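Amino Transferase (Eubacterium rectale, PDB 3ELE) is probably a pyridoxal-5'-phosphate-dependent aminotransferase of class I and II that moves amino groups between amino acids and keto acids. Local coordinates at residues E218-V230 / C327-K339. Sequence-based numbering, arbitrary orientation.
Sequences EPYREIVYDGIKV and CFKPDGAFYMFVK. With PLP (pyridoxal-5'-phosphate), chain E.
Val224 and Gly332 form a single antiparallel beta bridge, CA to CA 4.0 Å, flanked by the bonds Ala333 N to Ile223 O (2.8 Å) and Tyr225 N to Asp331 O (2.9 Å). In this PLP-dependent aminotransferase of class I and II, the bridge ties the loop after strand 213-217, part of the cofactor-binding seven-stranded sheet, to the loop leading into strand 335-339 of the smaller antiparallel sheet. Tyr225 adds a third tie, as Tyr225 OH donates to Ala333 O at 2.6 Å; with CG beside the backbone N and anti to the carbonyl carbon (chi1 -42°), the ring lies along the other segment, past Asp331 O and Gly332 CA. Toward the cofactor, Tyr220, Phe334 and Tyr335 make an aromatic cluster. Ala333 CB sits over one face of the Tyr220 ring in a CH-pi contact, while the CE1 edge of that ring points at the face of Phe334 in a T-shaped pair, planes at 87°. Tyr220 OH is hydrogen-bonded to Tyr335 OH (2.7 Å) and to O3 of PLP (2.6 Å). A phenylalanine in place of Tyr220 would keep the ring packing but would probably deprive both the cofactor and Tyr335 of a hydrogen-bond partner. Tyr309 from helix 306-323 meets the Phe334 ring, and Ile223 CD1 packs beside CD2 and CE2 of the same ring.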
loop_
_atom_site.group_PDB
_atom_site.type_symbol
_atom_site.label_atom_id
_atom_site.label_comp_id
_atom_site.label_asym_id
_atom_site.label_seq_id
_atom_site.Cartn_x
_atom_site.Cartn_y
_atom_site.Cartn_z
ATOM N N GLU A 218 -15.702 1.985 8.239
ATOM C CA GLU A 218 -15.871 1.865 9.711
ATOM C C GLU A 218 -14.701 2.101 10.670
ATOM O O GLU A 218 -14.724 1.545 11.777
ATOM C CB GLU A 218 -16.399 0.467 10.008
ATOM C CG GLU A 218 -17.680 0.121 9.305
ATOM C CD GLU A 218 -18.436 -0.948 10.038
ATOM O OE1 GLU A 218 -17.793 -1.846 10.636
ATOM O OE2 GLU A 218 -19.677 -0.868 10.050
ATOM N N PRO A 219 -13.727 2.976 10.326
ATOM C CA PRO A 219 -12.596 3.109 11.270
ATOM C C PRO A 219 -12.931 3.727 12.641
ATOM O O PRO A 219 -12.158 3.496 13.586
ATOM C CB PRO A 219 -11.573 3.953 10.491
ATOM C CG PRO A 219 -12.400 4.818 9.594
ATOM C CD PRO A 219 -13.585 3.911 9.191
ATOM N N TYR A 220 -14.049 4.469 12.756
ATOM C CA TYR A 220 -14.506 5.070 14.039
ATOM C C TYR A 220 -15.497 4.189 14.817
ATOM O O TYR A 220 -16.034 4.649 15.837
ATOM C CB TYR A 220 -15.161 6.456 13.805
ATOM C CG TYR A 220 -14.246 7.421 13.110
ATOM C CD1 TYR A 220 -13.235 8.039 13.809
ATOM C CD2 TYR A 220 -14.359 7.684 11.740
ATOM C CE1 TYR A 220 -12.362 8.911 13.190
ATOM C CE2 TYR A 220 -13.468 8.567 11.102
ATOM C CZ TYR A 220 -12.464 9.163 11.851
ATOM O OH TYR A 220 -11.548 10.026 11.320
ATOM N N ARG A 221 -15.741 2.947 14.357
ATOM C CA ARG A 221 -16.713 2.019 14.972
ATOM C C ARG A 221 -16.695 1.998 16.491
ATOM O O ARG A 221 -17.755 2.105 17.102
ATOM C CB ARG A 221 -16.569 0.582 14.401
ATOM C CG ARG A 221 -17.394 -0.504 15.170
ATOM C CD ARG A 221 -17.492 -1.813 14.423
ATOM N NE ARG A 221 -18.550 -1.735 13.426
ATOM C CZ ARG A 221 -19.848 -1.877 13.684
ATOM N NH1 ARG A 221 -20.320 -2.045 14.913
ATOM N NH2 ARG A 221 -20.705 -1.794 12.695
ATOM N N GLU A 222 -15.499 1.893 17.090
ATOM C CA GLU A 222 -15.371 1.839 18.560
ATOM C C GLU A 222 -15.309 3.221 19.227
ATOM O O GLU A 222 -15.384 3.290 20.450
ATOM C CB GLU A 222 -14.189 0.980 19.015
ATOM C CG GLU A 222 -14.273 -0.499 18.606
ATOM C CD GLU A 222 -13.966 -0.753 17.150
ATOM O OE1 GLU A 222 -13.161 0.020 16.562
ATOM O OE2 GLU A 222 -14.541 -1.722 16.592
ATOM N N ILE A 223 -15.150 4.296 18.437
ATOM C CA ILE A 223 -15.155 5.675 18.936
ATOM C C ILE A 223 -16.613 6.133 18.890
ATOM O O ILE A 223 -17.035 6.856 17.995
ATOM C CB ILE A 223 -14.190 6.625 18.150
ATOM C CG1 ILE A 223 -12.765 6.018 18.129
ATOM C CG2 ILE A 223 -14.217 8.058 18.756
ATOM C CD1 ILE A 223 -11.625 7.030 18.018
ATOM N N VAL A 224 -17.375 5.639 19.861
ATOM C CA VAL A 224 -18.811 5.928 20.001
ATOM C C VAL A 224 -19.084 6.101 21.503
ATOM O O VAL A 224 -18.424 5.458 22.325
ATOM C CB VAL A 224 -19.702 4.843 19.307
ATOM C CG1 VAL A 224 -19.470 3.455 19.904
ATOM C CG2 VAL A 224 -21.198 5.234 19.363
ATOM N N TYR A 225 -20.059 6.955 21.840
ATOM C CA TYR A 225 -20.322 7.370 23.228
ATOM C C TYR A 225 -21.733 7.082 23.707
ATOM O O TYR A 225 -22.635 6.884 22.895
ATOM C CB TYR A 225 -20.084 8.886 23.352
ATOM C CG TYR A 225 -18.848 9.377 22.627
ATOM C CD1 TYR A 225 -17.578 8.983 23.044
ATOM C CD2 TYR A 225 -18.949 10.223 21.500
ATOM C CE1 TYR A 225 -16.421 9.420 22.384
ATOM C CE2 TYR A 225 -17.795 10.679 20.834
ATOM C CZ TYR A 225 -16.525 10.269 21.282
ATOM O OH TYR A 225 -15.372 10.671 20.623
ATOM N N ASP A 226 -21.891 7.096 25.033
ATOM C CA ASP A 226 -23.183 6.961 25.754
ATOM C C ASP A 226 -23.979 5.674 25.469
ATOM O O ASP A 226 -25.222 5.681 25.509
ATOM C CB ASP A 226 -24.096 8.187 25.475
ATOM C CG ASP A 226 -23.437 9.525 25.790
ATOM O OD1 ASP A 226 -22.589 9.595 26.707
ATOM O OD2 ASP A 226 -23.820 10.518 25.122
ATOM N N GLY A 227 -23.273 4.581 25.192
ATOM C CA GLY A 227 -23.925 3.323 24.876
ATOM C C GLY A 227 -24.689 3.287 23.554
ATOM O O GLY A 227 -25.524 2.410 23.370
ATOM N N ILE A 228 -24.422 4.232 22.645
ATOM C CA ILE A 228 -25.076 4.264 21.338
ATOM C C ILE A 228 -24.549 3.059 20.568
ATOM O O ILE A 228 -23.359 2.745 20.664
ATOM C CB ILE A 228 -24.795 5.597 20.567
ATOM C CG1 ILE A 228 -25.434 6.789 21.300
ATOM C CG2 ILE A 228 -25.342 5.541 19.115
ATOM C CD1 ILE A 228 -26.972 6.790 21.275
ATOM N N LYS A 229 -25.444 2.385 19.839
ATOM C CA LYS A 229 -25.105 1.184 19.074
ATOM C C LYS A 229 -24.788 1.530 17.615
ATOM O O LYS A 229 -25.524 2.302 16.983
ATOM C CB LYS A 229 -26.264 0.168 19.135
ATOM C CG LYS A 229 -25.920 -1.220 18.540
ATOM C CD LYS A 229 -26.917 -2.301 18.973
ATOM C CE LYS A 229 -26.515 -3.698 18.524
ATOM N NZ LYS A 229 -27.496 -4.702 19.034
ATOM N N VAL A 230 -23.667 0.990 17.119
ATOM C CA VAL A 230 -23.264 1.084 15.723
ATOM C C VAL A 230 -23.733 -0.273 15.145
ATOM O O VAL A 230 -23.134 -1.298 15.451
ATOM C CB VAL A 230 -21.722 1.257 15.567
ATOM C CG1 VAL A 230 -21.343 1.423 14.100
ATOM C CG2 VAL A 230 -21.247 2.463 16.340
ATOM N N CYS A 327 -24.352 23.608 17.898
ATOM C CA CYS A 327 -23.559 22.410 17.657
ATOM C C CYS A 327 -24.482 21.201 17.534
ATOM O O CYS A 327 -25.455 21.067 18.281
ATOM C CB CYS A 327 -22.625 22.127 18.834
ATOM S SG CYS A 327 -21.619 23.490 19.446
ATOM N N PHE A 328 -24.174 20.324 16.590
ATOM C CA PHE A 328 -24.843 19.021 16.481
ATOM C C PHE A 328 -24.088 18.142 17.493
ATOM O O PHE A 328 -22.854 18.022 17.389
ATOM C CB PHE A 328 -24.747 18.485 15.044
ATOM C CG PHE A 328 -25.101 17.031 14.899
ATOM C CD1 PHE A 328 -26.369 16.569 15.254
ATOM C CD2 PHE A 328 -24.171 16.120 14.382
ATOM C CE1 PHE A 328 -26.699 15.210 15.115
ATOM C CE2 PHE A 328 -24.494 14.765 14.237
ATOM C CZ PHE A 328 -25.759 14.311 14.604
ATOM N N LYS A 329 -24.794 17.555 18.466
ATOM C CA LYS A 329 -24.122 16.707 19.476
ATOM C C LYS A 329 -23.751 15.383 18.803
ATOM O O LYS A 329 -24.639 14.631 18.447
ATOM C CB LYS A 329 -24.975 16.466 20.729
ATOM C CG LYS A 329 -24.167 15.802 21.879
ATOM C CD LYS A 329 -24.903 15.796 23.215
ATOM C CE LYS A 329 -23.989 15.236 24.343
ATOM N NZ LYS A 329 -24.562 15.264 25.747
ATOM N N PRO A 330 -22.441 15.099 18.627
ATOM C CA PRO A 330 -22.079 13.867 17.914
ATOM C C PRO A 330 -22.136 12.636 18.806
ATOM O O PRO A 330 -21.757 12.725 19.976
ATOM C CB PRO A 330 -20.630 14.137 17.494
ATOM C CG PRO A 330 -20.092 15.005 18.554
ATOM C CD PRO A 330 -21.234 15.819 19.083
ATOM N N ASP A 331 -22.583 11.503 18.252
ATOM C CA ASP A 331 -22.611 10.213 18.969
ATOM C C ASP A 331 -21.319 9.392 18.794
ATOM O O ASP A 331 -21.094 8.428 19.545
ATOM C CB ASP A 331 -23.814 9.381 18.523
ATOM C CG ASP A 331 -25.138 9.985 18.963
ATOM O OD1 ASP A 331 -25.215 10.506 20.097
ATOM O OD2 ASP A 331 -26.101 9.935 18.180
ATOM N N GLY A 332 -20.480 9.763 17.823
ATOM C CA GLY A 332 -19.238 9.037 17.565
ATOM C C GLY A 332 -18.204 9.839 16.805
ATOM O O GLY A 332 -18.454 10.991 16.450
ATOM N N ALA A 333 -17.035 9.222 16.574
ATOM C CA ALA A 333 -15.876 9.881 15.941
ATOM C C ALA A 333 -15.349 11.017 16.867
ATOM O O ALA A 333 -15.733 11.080 18.063
ATOM C CB ALA A 333 -16.214 10.376 14.517
ATOM N N PHE A 334 -14.451 11.863 16.368
ATOM C CA PHE A 334 -13.893 12.966 17.188
ATOM C C PHE A 334 -13.905 14.336 16.497
ATOM O O PHE A 334 -12.979 15.142 16.631
ATOM C CB PHE A 334 -12.554 12.589 17.848
ATOM C CG PHE A 334 -11.546 11.919 16.934
ATOM C CD1 PHE A 334 -11.101 12.535 15.755
ATOM C CD2 PHE A 334 -10.941 10.711 17.325
ATOM C CE1 PHE A 334 -10.120 11.925 14.949
ATOM C CE2 PHE A 334 -9.951 10.102 16.531
ATOM C CZ PHE A 334 -9.546 10.701 15.345
ATOM N N TYR A 335 -15.020 14.593 15.804
ATOM C CA TYR A 335 -15.261 15.833 15.085
ATOM C C TYR A 335 -16.605 16.415 15.523
ATOM O O TYR A 335 -17.600 15.677 15.606
ATOM C CB TYR A 335 -15.298 15.544 13.596
ATOM C CG TYR A 335 -14.123 14.759 13.102
ATOM C CD1 TYR A 335 -12.873 15.358 12.955
ATOM C CD2 TYR A 335 -14.242 13.398 12.816
ATOM C CE1 TYR A 335 -11.767 14.622 12.512
ATOM C CE2 TYR A 335 -13.159 12.662 12.379
ATOM C CZ TYR A 335 -11.917 13.278 12.226
ATOM O OH TYR A 335 -10.847 12.556 11.780
HETATM N N MSE A 336 -16.640 17.707 15.839
HETATM C CA MSE A 336 -17.895 18.366 16.150
HETATM C C MSE A 336 -18.299 19.256 14.970
HETATM O O MSE A 336 -17.484 20.047 14.465
HETATM C CB MSE A 336 -17.817 19.151 17.435
HETATM C CG MSE A 336 -19.200 19.634 17.903
HETATM SE SE MSE A 336 -19.155 20.188 19.676
HETATM C CE MSE A 336 -18.864 18.489 20.475
ATOM N N PHE A 337 -19.563 19.129 14.570
ATOM C CA PHE A 337 -20.133 19.861 13.439
ATOM C C PHE A 337 -20.937 21.022 14.047
ATOM O O PHE A 337 -21.938 20.798 14.747
ATOM C CB PHE A 337 -20.983 18.896 12.591
ATOM C CG PHE A 337 -20.880 19.129 11.117
ATOM C CD1 PHE A 337 -19.649 19.037 10.482
ATOM C CD2 PHE A 337 -22.017 19.376 10.339
ATOM C CE1 PHE A 337 -19.535 19.257 9.122
ATOM C CE2 PHE A 337 -21.911 19.564 8.969
ATOM C CZ PHE A 337 -20.668 19.487 8.362
ATOM N N VAL A 338 -20.457 22.252 13.808
ATOM C CA VAL A 338 -21.017 23.487 14.390
ATOM C C VAL A 338 -21.491 24.406 13.266
ATOM O O VAL A 338 -20.803 24.547 12.230
ATOM C CB VAL A 338 -19.947 24.196 15.250
ATOM C CG1 VAL A 338 -20.478 25.491 15.916
ATOM C CG2 VAL A 338 -19.406 23.250 16.316
ATOM N N LYS A 339 -22.673 25.002 13.439
ATOM C CA LYS A 339 -23.186 25.926 12.443
ATOM C C LYS A 339 -22.398 27.249 12.482
ATOM O O LYS A 339 -22.171 27.806 13.561
ATOM C CB LYS A 339 -24.703 26.194 12.570
ATOM C CG LYS A 339 -25.141 26.906 11.289
ATOM C CD LYS A 339 -26.559 26.978 10.882
ATOM C CE LYS A 339 -26.579 27.354 9.340
ATOM N NZ LYS A 339 -25.439 28.286 8.840
HETATM N N1 PLP E . -12.231 7.043 6.494
HETATM C C2 PLP E . -12.509 8.176 7.262
HETATM C C2A PLP E . -13.918 8.666 7.355
HETATM C C3 PLP E . -11.476 8.831 7.964
HETATM O O3 PLP E . -11.744 9.936 8.735
HETATM C C4 PLP E . -10.143 8.370 7.864
HETATM C C4A PLP E . -9.064 9.361 8.261
HETATM O O4A PLP E . -8.643 10.176 7.439
HETATM C C5 PLP E . -9.885 7.208 7.074
HETATM C C6 PLP E . -10.939 6.554 6.389
HETATM C C5A PLP E . -8.494 6.646 6.870
HETATM O O4P PLP E . -8.141 5.672 7.802
HETATM P P PLP E . -6.736 4.913 7.584
HETATM O O1P PLP E . -6.853 3.488 8.046
HETATM O O2P PLP E . -5.692 5.557 8.450
HETATM O O3P PLP E . -6.295 4.944 6.157
#